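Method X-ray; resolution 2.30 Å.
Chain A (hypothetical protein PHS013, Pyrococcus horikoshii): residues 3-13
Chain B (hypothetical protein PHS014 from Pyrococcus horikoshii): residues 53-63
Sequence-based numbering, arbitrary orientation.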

ATOM      1  N   TYR A   3     -22.378   0.979  -6.634  1.00 35.78           N
ATOM      2  CA  TYR A   3     -21.592   1.089  -7.864  1.00 31.91           C
ATOM      3  C   TYR A   3     -21.744  -0.137  -8.759  1.00 30.55           C
ATOM      4  O   TYR A   3     -21.844  -1.259  -8.281  1.00 28.73           O
ATOM      5  CB  TYR A   3     -20.104   1.259  -7.528  1.00 29.58           C
ATOM      6  CG  TYR A   3     -19.758   2.532  -6.788  1.00 27.84           C
ATOM      7  CD1 TYR A   3     -19.410   3.695  -7.478  1.00 28.87           C
ATOM      8  CD2 TYR A   3     -19.811   2.583  -5.402  1.00 26.67           C
ATOM      9  CE1 TYR A   3     -19.120   4.877  -6.797  1.00 28.24           C
ATOM     10  CE2 TYR A   3     -19.527   3.750  -4.715  1.00 29.35           C
ATOM     11  CZ  TYR A   3     -19.186   4.894  -5.417  1.00 28.32           C
ATOM     12  OH  TYR A   3     -18.909   6.039  -4.718  1.00 30.56           O
ATOM     13  N   ARG A   4     -21.745   0.086 -10.066  1.00 31.46           N
ATOM     14  CA  ARG A   4     -21.851  -1.011 -11.012  1.00 33.01           C
ATOM     15  C   ARG A   4     -20.413  -1.422 -11.341  1.00 32.36           C
ATOM     16  O   ARG A   4     -19.591  -0.579 -11.721  1.00 28.89           O
ATOM     17  CB  ARG A   4     -22.586  -0.543 -12.266  1.00 37.43           C
ATOM     18  CG  ARG A   4     -23.227  -1.656 -13.072  1.00 44.89           C
ATOM     19  CD  ARG A   4     -24.402  -1.110 -13.887  1.00 52.32           C
ATOM     20  NE  ARG A   4     -25.162  -2.151 -14.582  1.00 57.21           N
ATOM     21  CZ  ARG A   4     -24.775  -2.739 -15.709  1.00 59.76           C
ATOM     22  NH1 ARG A   4     -25.537  -3.676 -16.264  1.00 61.81           N
ATOM     23  NH2 ARG A   4     -23.632  -2.387 -16.287  1.00 59.12           N
ATOM     24  N   VAL A   5     -20.107  -2.707 -11.164  1.00 29.19           N
ATOM     25  CA  VAL A   5     -18.767  -3.214 -11.427  1.00 28.99           C
ATOM     26  C   VAL A   5     -18.690  -3.993 -12.729  1.00 30.48           C
ATOM     27  O   VAL A   5     -19.492  -4.902 -12.977  1.00 28.42           O
ATOM     28  CB  VAL A   5     -18.280  -4.142 -10.282  1.00 29.22           C
ATOM     29  CG1 VAL A   5     -16.855  -4.594 -10.544  1.00 26.50           C
ATOM     30  CG2 VAL A   5     -18.360  -3.414  -8.953  1.00 28.82           C
ATOM     31  N   LYS A   6     -17.714  -3.635 -13.557  1.00 31.27           N
ATOM     32  CA  LYS A   6     -17.512  -4.303 -14.838  1.00 33.25           C
ATOM     33  C   LYS A   6     -16.096  -4.871 -14.921  1.00 33.98           C
ATOM     34  O   LYS A   6     -15.150  -4.341 -14.330  1.00 31.91           O
ATOM     35  CB  LYS A   6     -17.765  -3.330 -15.999  1.00 34.53           C
ATOM     36  CG  LYS A   6     -19.217  -2.874 -16.116  1.00 38.15           C
ATOM     37  CD  LYS A   6     -19.364  -1.671 -17.048  1.00 43.13           C
ATOM     38  CE  LYS A   6     -19.101  -2.012 -18.517  1.00 44.16           C
ATOM     39  NZ  LYS A   6     -20.304  -2.526 -19.243  1.00 47.28           N
ATOM     40  N   ILE A   7     -15.965  -5.962 -15.658  1.00 35.76           N
ATOM     41  CA  ILE A   7     -14.685  -6.621 -15.815  1.00 37.27           C
ATOM     42  C   ILE A   7     -14.344  -6.702 -17.289  1.00 37.35           C
ATOM     43  O   ILE A   7     -15.201  -7.015 -18.116  1.00 36.74           O
ATOM     44  CB  ILE A   7     -14.736  -8.040 -15.227  1.00 37.37           C
ATOM     45  CG1 ILE A   7     -15.352  -7.986 -13.828  1.00 37.17           C
ATOM     46  CG2 ILE A   7     -13.341  -8.624 -15.165  1.00 36.55           C
ATOM     47  CD1 ILE A   7     -15.409  -9.311 -13.136  1.00 38.70           C
ATOM     48  N   HIS A   8     -13.091  -6.404 -17.619  1.00 38.24           N
ATOM     49  CA  HIS A   8     -12.663  -6.461 -19.004  1.00 38.10           C
ATOM     50  C   HIS A   8     -12.558  -7.928 -19.389  1.00 38.18           C
ATOM     51  O   HIS A   8     -12.166  -8.765 -18.576  1.00 36.71           O
ATOM     52  CB  HIS A   8     -11.319  -5.757 -19.191  1.00 38.94           C
ATOM     53  CG  HIS A   8     -10.903  -5.643 -20.626  1.00 39.50           C
ATOM     54  ND1 HIS A   8     -10.611  -6.742 -21.399  1.00 39.91           N
ATOM     55  CD2 HIS A   8     -10.771  -4.565 -21.432  1.00 39.34           C
ATOM     56  CE1 HIS A   8     -10.317  -6.346 -22.628  1.00 37.94           C
ATOM     57  NE2 HIS A   8     -10.408  -5.032 -22.672  1.00 38.24           N
ATOM     58  N   LYS A   9     -12.922  -8.221 -20.632  1.00 40.07           N
ATOM     59  CA  LYS A   9     -12.914  -9.576 -21.179  1.00 40.82           C
ATOM     60  C   LYS A   9     -11.649 -10.369 -20.885  1.00 39.18           C
ATOM     61  O   LYS A   9     -11.725 -11.521 -20.452  1.00 38.32           O
ATOM     62  CB  LYS A   9     -13.121  -9.522 -22.693  1.00 44.52           C
ATOM     63  CG  LYS A   9     -14.102 -10.545 -23.246  1.00 47.47           C
ATOM     64  CD  LYS A   9     -15.548 -10.178 -22.935  1.00 51.01           C
ATOM     65  CE  LYS A   9     -16.475 -10.706 -24.032  1.00 53.65           C
ATOM     66  NZ  LYS A   9     -17.918 -10.489 -23.739  1.00 53.52           N
ATOM     67  N   GLN A  10     -10.489  -9.760 -21.121  1.00 37.49           N
ATOM     68  CA  GLN A  10      -9.222 -10.441 -20.892  1.00 37.07           C
ATOM     69  C   GLN A  10      -8.984 -10.779 -19.422  1.00 35.65           C
ATOM     70  O   GLN A  10      -8.278 -11.736 -19.115  1.00 34.22           O
ATOM     71  CB  GLN A  10      -8.053  -9.606 -21.427  1.00 39.41           C
ATOM     72  CG  GLN A  10      -8.131  -9.250 -22.916  1.00 41.08           C
ATOM     73  CD  GLN A  10      -8.439 -10.444 -23.822  1.00 42.29           C
ATOM     74  OE1 GLN A  10      -7.886 -11.531 -23.653  1.00 42.66           O
ATOM     75  NE2 GLN A  10      -9.315 -10.232 -24.801  1.00 43.86           N
ATOM     76  N   VAL A  11      -9.551  -9.987 -18.515  1.00 35.70           N
ATOM     77  CA  VAL A  11      -9.411 -10.251 -17.082  1.00 33.23           C
ATOM     78  C   VAL A  11     -10.215 -11.500 -16.755  1.00 31.67           C
ATOM     79  O   VAL A  11      -9.734 -12.400 -16.066  1.00 29.88           O
ATOM     80  CB  VAL A  11      -9.948  -9.075 -16.215  1.00 35.01           C
ATOM     81  CG1 VAL A  11     -10.127  -9.532 -14.759  1.00 30.14           C
ATOM     82  CG2 VAL A  11      -8.976  -7.896 -16.277  1.00 31.59           C
ATOM     83  N   VAL A  12     -11.446 -11.553 -17.252  1.00 32.51           N
ATOM     84  CA  VAL A  12     -12.302 -12.712 -17.013  1.00 34.24           C
ATOM     85  C   VAL A  12     -11.554 -13.989 -17.411  1.00 35.78           C
ATOM     86  O   VAL A  12     -11.595 -14.992 -16.703  1.00 36.36           O
ATOM     87  CB  VAL A  12     -13.630 -12.616 -17.828  1.00 35.26           C
ATOM     88  CG1 VAL A  12     -14.425 -13.923 -17.720  1.00 32.87           C
ATOM     89  CG2 VAL A  12     -14.476 -11.453 -17.309  1.00 32.29           C
ATOM     90  N   LYS A  13     -10.854 -13.939 -18.538  1.00 38.23           N
ATOM     91  CA  LYS A  13     -10.113 -15.098 -19.017  1.00 39.71           C
ATOM     92  C   LYS A  13      -8.975 -15.458 -18.069  1.00 39.29           C
ATOM     93  O   LYS A  13      -8.799 -16.622 -17.720  1.00 37.69           O
ATOM     94  CB  LYS A  13      -9.549 -14.827 -20.417  1.00 41.70           C
ATOM     95  CG  LYS A  13      -8.823 -16.015 -21.042  1.00 45.69           C
ATOM     96  CD  LYS A  13      -8.129 -15.625 -22.343  1.00 49.57           C
ATOM     97  CE  LYS A  13      -7.575 -16.850 -23.054  1.00 53.71           C
ATOM     98  NZ  LYS A  13      -6.693 -17.649 -22.155  1.00 58.37           N
TER
ATOM     99  N   PRO B  53     -18.756  -2.233 -25.614  1.00 50.10           N
ATOM    100  CA  PRO B  53     -19.308  -3.410 -24.933  1.00 49.68           C
ATOM    101  C   PRO B  53     -18.520  -4.710 -25.056  1.00 49.96           C
ATOM    102  O   PRO B  53     -18.278  -5.391 -24.060  1.00 50.28           O
ATOM    103  CB  PRO B  53     -20.701  -3.535 -25.543  1.00 50.21           C
ATOM    104  CG  PRO B  53     -21.072  -2.117 -25.785  1.00 50.12           C
ATOM    105  CD  PRO B  53     -19.809  -1.545 -26.382  1.00 49.81           C
ATOM    106  N   GLU B  54     -18.134  -5.060 -26.276  1.00 49.79           N
ATOM    107  CA  GLU B  54     -17.393  -6.290 -26.513  1.00 50.33           C
ATOM    108  C   GLU B  54     -16.268  -6.509 -25.505  1.00 49.35           C
ATOM    109  O   GLU B  54     -15.942  -7.647 -25.161  1.00 50.99           O
ATOM    110  CB  GLU B  54     -16.825  -6.291 -27.936  1.00 52.18           C
ATOM    111  CG  GLU B  54     -15.990  -5.070 -28.278  1.00 55.47           C
ATOM    112  CD  GLU B  54     -15.447  -5.119 -29.694  1.00 57.61           C
ATOM    113  OE1 GLU B  54     -14.557  -5.954 -29.965  1.00 57.78           O
ATOM    114  OE2 GLU B  54     -15.918  -4.326 -30.539  1.00 60.11           O
ATOM    115  N   ASN B  55     -15.689  -5.414 -25.025  1.00 47.26           N
ATOM    116  CA  ASN B  55     -14.588  -5.471 -24.073  1.00 45.99           C
ATOM    117  C   ASN B  55     -14.982  -5.698 -22.616  1.00 44.90           C
ATOM    118  O   ASN B  55     -14.136  -6.054 -21.789  1.00 43.27           O
ATOM    119  CB  ASN B  55     -13.773  -4.179 -24.158  1.00 45.45           C
ATOM    120  CG  ASN B  55     -12.716  -4.223 -25.241  1.00 45.91           C
ATOM    121  OD1 ASN B  55     -12.096  -3.208 -25.545  1.00 46.80           O
ATOM    122  ND2 ASN B  55     -12.495  -5.400 -25.819  1.00 46.89           N
ATOM    123  N   TRP B  56     -16.259  -5.507 -22.300  1.00 42.98           N
ATOM    124  CA  TRP B  56     -16.699  -5.646 -20.920  1.00 42.46           C
ATOM    125  C   TRP B  56     -17.835  -6.600 -20.608  1.00 42.70           C
ATOM    126  O   TRP B  56     -18.634  -6.960 -21.463  1.00 43.50           O
ATOM    127  CB  TRP B  56     -17.109  -4.277 -20.366  1.00 42.73           C
ATOM    128  CG  TRP B  56     -16.206  -3.155 -20.738  1.00 41.33           C
ATOM    129  CD1 TRP B  56     -16.375  -2.269 -21.759  1.00 41.20           C
ATOM    130  CD2 TRP B  56     -14.984  -2.799 -20.093  1.00 40.35           C
ATOM    131  NE1 TRP B  56     -15.330  -1.377 -21.790  1.00 40.62           N
ATOM    132  CE2 TRP B  56     -14.463  -1.678 -20.777  1.00 40.74           C
ATOM    133  CE3 TRP B  56     -14.279  -3.313 -19.000  1.00 39.82           C
ATOM    134  CZ2 TRP B  56     -13.262  -1.069 -20.403  1.00 39.28           C
ATOM    135  CZ3 TRP B  56     -13.087  -2.706 -18.629  1.00 39.45           C
ATOM    136  CH2 TRP B  56     -12.594  -1.595 -19.328  1.00 38.21           C
ATOM    137  N   ILE B  57     -17.887  -6.994 -19.343  1.00 44.07           N
ATOM    138  CA  ILE B  57     -18.958  -7.835 -18.842  1.00 44.62           C
ATOM    139  C   ILE B  57     -19.227  -7.384 -17.411  1.00 43.19           C
ATOM    140  O   ILE B  57     -18.309  -6.959 -16.701  1.00 42.06           O
ATOM    141  CB  ILE B  57     -18.621  -9.364 -18.838  1.00 47.43           C
ATOM    142  CG1 ILE B  57     -18.311  -9.849 -17.417  1.00 47.99           C
ATOM    143  CG2 ILE B  57     -17.453  -9.649 -19.739  1.00 47.80           C
ATOM    144  CD1 ILE B  57     -18.732 -11.298 -17.151  1.00 49.60           C
ATOM    145  N   ASP B  58     -20.490  -7.441 -17.001  1.00 41.29           N
ATOM    146  CA  ASP B  58     -20.851  -7.062 -15.643  1.00 41.21           C
ATOM    147  C   ASP B  58     -20.262  -8.094 -14.677  1.00 39.16           C
ATOM    148  O   ASP B  58     -20.330  -9.298 -14.928  1.00 37.08           O
ATOM    149  CB  ASP B  58     -22.371  -7.013 -15.482  1.00 45.15           C
ATOM    150  CG  ASP B  58     -22.997  -5.860 -16.233  1.00 49.75           C
ATOM    151  OD1 ASP B  58     -22.513  -4.719 -16.072  1.00 52.44           O
ATOM    152  OD2 ASP B  58     -23.976  -6.092 -16.978  1.00 53.86           O
ATOM    153  N   ALA B  59     -19.681  -7.629 -13.575  1.00 37.25           N
ATOM    154  CA  ALA B  59     -19.084  -8.549 -12.609  1.00 37.63           C
ATOM    155  C   ALA B  59     -20.139  -9.446 -11.972  1.00 38.68           C
ATOM    156  O   ALA B  59     -19.839 -10.564 -11.555  1.00 39.29           O
ATOM    157  CB  ALA B  59     -18.330  -7.779 -11.526  1.00 37.03           C
ATOM    158  N   GLU B  60     -21.378  -8.967 -11.907  1.00 39.89           N
ATOM    159  CA  GLU B  60     -22.440  -9.756 -11.305  1.00 40.67           C
ATOM    160  C   GLU B  60     -22.768 -11.022 -12.076  1.00 42.05           C
ATOM    161  O   GLU B  60     -23.410 -11.926 -11.545  1.00 42.06           O
ATOM    162  CB  GLU B  60     -23.695  -8.910 -11.118  1.00 40.80           C
ATOM    163  CG  GLU B  60     -23.648  -8.061  -9.858  1.00 42.09           C
ATOM    164  CD  GLU B  60     -23.307  -8.886  -8.620  1.00 42.18           C
ATOM    165  OE1 GLU B  60     -24.019  -9.879  -8.350  1.00 41.77           O
ATOM    166  OE2 GLU B  60     -22.329  -8.541  -7.916  1.00 40.07           O
ATOM    167  N   GLU B  61     -22.328 -11.105 -13.324  1.00 43.17           N
ATOM    168  CA  GLU B  61     -22.608 -12.308 -14.087  1.00 45.90           C
ATOM    169  C   GLU B  61     -21.420 -13.264 -14.116  1.00 46.48           C
ATOM    170  O   GLU B  61     -21.271 -14.064 -15.039  1.00 47.35           O
ATOM    171  CB  GLU B  61     -23.091 -11.966 -15.501  1.00 45.98           C
ATOM    172  CG  GLU B  61     -22.196 -11.075 -16.322  1.00 48.09           C
ATOM    173  CD  GLU B  61     -22.958 -10.448 -17.473  1.00 49.84           C
ATOM    174  OE1 GLU B  61     -24.107 -10.884 -17.708  1.00 51.90           O
ATOM    175  OE2 GLU B  61     -22.423  -9.532 -18.136  1.00 48.90           O
ATOM    176  N   LEU B  62     -20.581 -13.169 -13.085  1.00 46.73           N
ATOM    177  CA  LEU B  62     -19.428 -14.048 -12.937  1.00 46.87           C
ATOM    178  C   LEU B  62     -19.923 -15.287 -12.206  1.00 48.92           C
ATOM    179  O   LEU B  62     -20.842 -15.221 -11.390  1.00 48.21           O
ATOM    180  CB  LEU B  62     -18.320 -13.399 -12.098  1.00 44.23           C
ATOM    181  CG  LEU B  62     -17.310 -12.400 -12.664  1.00 42.79           C
ATOM    182  CD1 LEU B  62     -16.476 -11.862 -11.525  1.00 41.82           C
ATOM    183  CD2 LEU B  62     -16.413 -13.064 -13.679  1.00 42.74           C
ATOM    184  N   PRO B  63     -19.306 -16.436 -12.482  1.00 51.98           N
ATOM    185  CA  PRO B  63     -19.680 -17.701 -11.851  1.00 55.50           C
ATOM    186  C   PRO B  63     -19.589 -17.704 -10.323  1.00 59.48           C
ATOM    187  O   PRO B  63     -18.937 -16.860  -9.725  1.00 59.16           O
ATOM    188  CB  PRO B  63     -18.705 -18.684 -12.476  1.00 55.22           C
ATOM    189  CG  PRO B  63     -18.480 -18.107 -13.832  1.00 53.70           C
ATOM    190  CD  PRO B  63     -18.277 -16.656 -13.511  1.00 51.99           C
TER

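The framework of the contact is backbone hydrogen bonding between two antiparallel strands, A4-A8 and B56-B58, whose N-to-C directions differ by 141°. Ile A7 and Ile B57 form the hydrogen-bonded pair: Ile A7 N donates to Ile B57 O (2.8 Å, 171° at the hydrogen), and Ile B57 N returns a bond to Ile A7 O (3.0 Å, 145°). Two further bonds extend the ladder past this pair, Ala B59 N to Val A5 O (2.8 Å, 175°) and Lys A9 N to Asn B55 O (2.7 Å, 159°). At the non-hydrogen-bonded positions the chains draw closer, with CA of His A8 and CA of Trp B56 4.5 Å apart, and CA-H...O contacts fill in, among them His A8 CA to Asn B55 O at 3.2 Å.

Apolar packing occupies the sheet face bearing Ile A7 and Ile B57. With chi1 at m and chi2 at t, Ile A7 extends CD1 to within 3.2 Å of Leu B62 CD1 and 3.7 Å of Ala B59 CB. The small methyl of Ala B59, pointing toward chain A, also meets Val A5, CB to CG1 at 3.6 Å. Val A12, on the helix, adds a looser contact from CG2 to Ile B57 CG1, 4.2 Å.

His A8 and Trp B56 share the other face as an edge-to-face aromatic pair: the imidazole edge addresses the indole six-membered ring, with centroids 5.1 Å apart and planes at 74°. His A8 ND1 meanwhile accepts from Gln A10 N (3.0 Å), capping the helix, so one side chain both packs against chain B and starts the helix.

Charge pairing lies at the exposed margin. The extended Arg A4 side chain brings NH2 to 2.6 Å from Asp B58 OD1, a salt bridge. Lys A6 instead lays its aliphatic portion near the tryptophan, CE being 3.5 Å from Trp B56 CB. Together the stretches bury 802 Å², both sides summed.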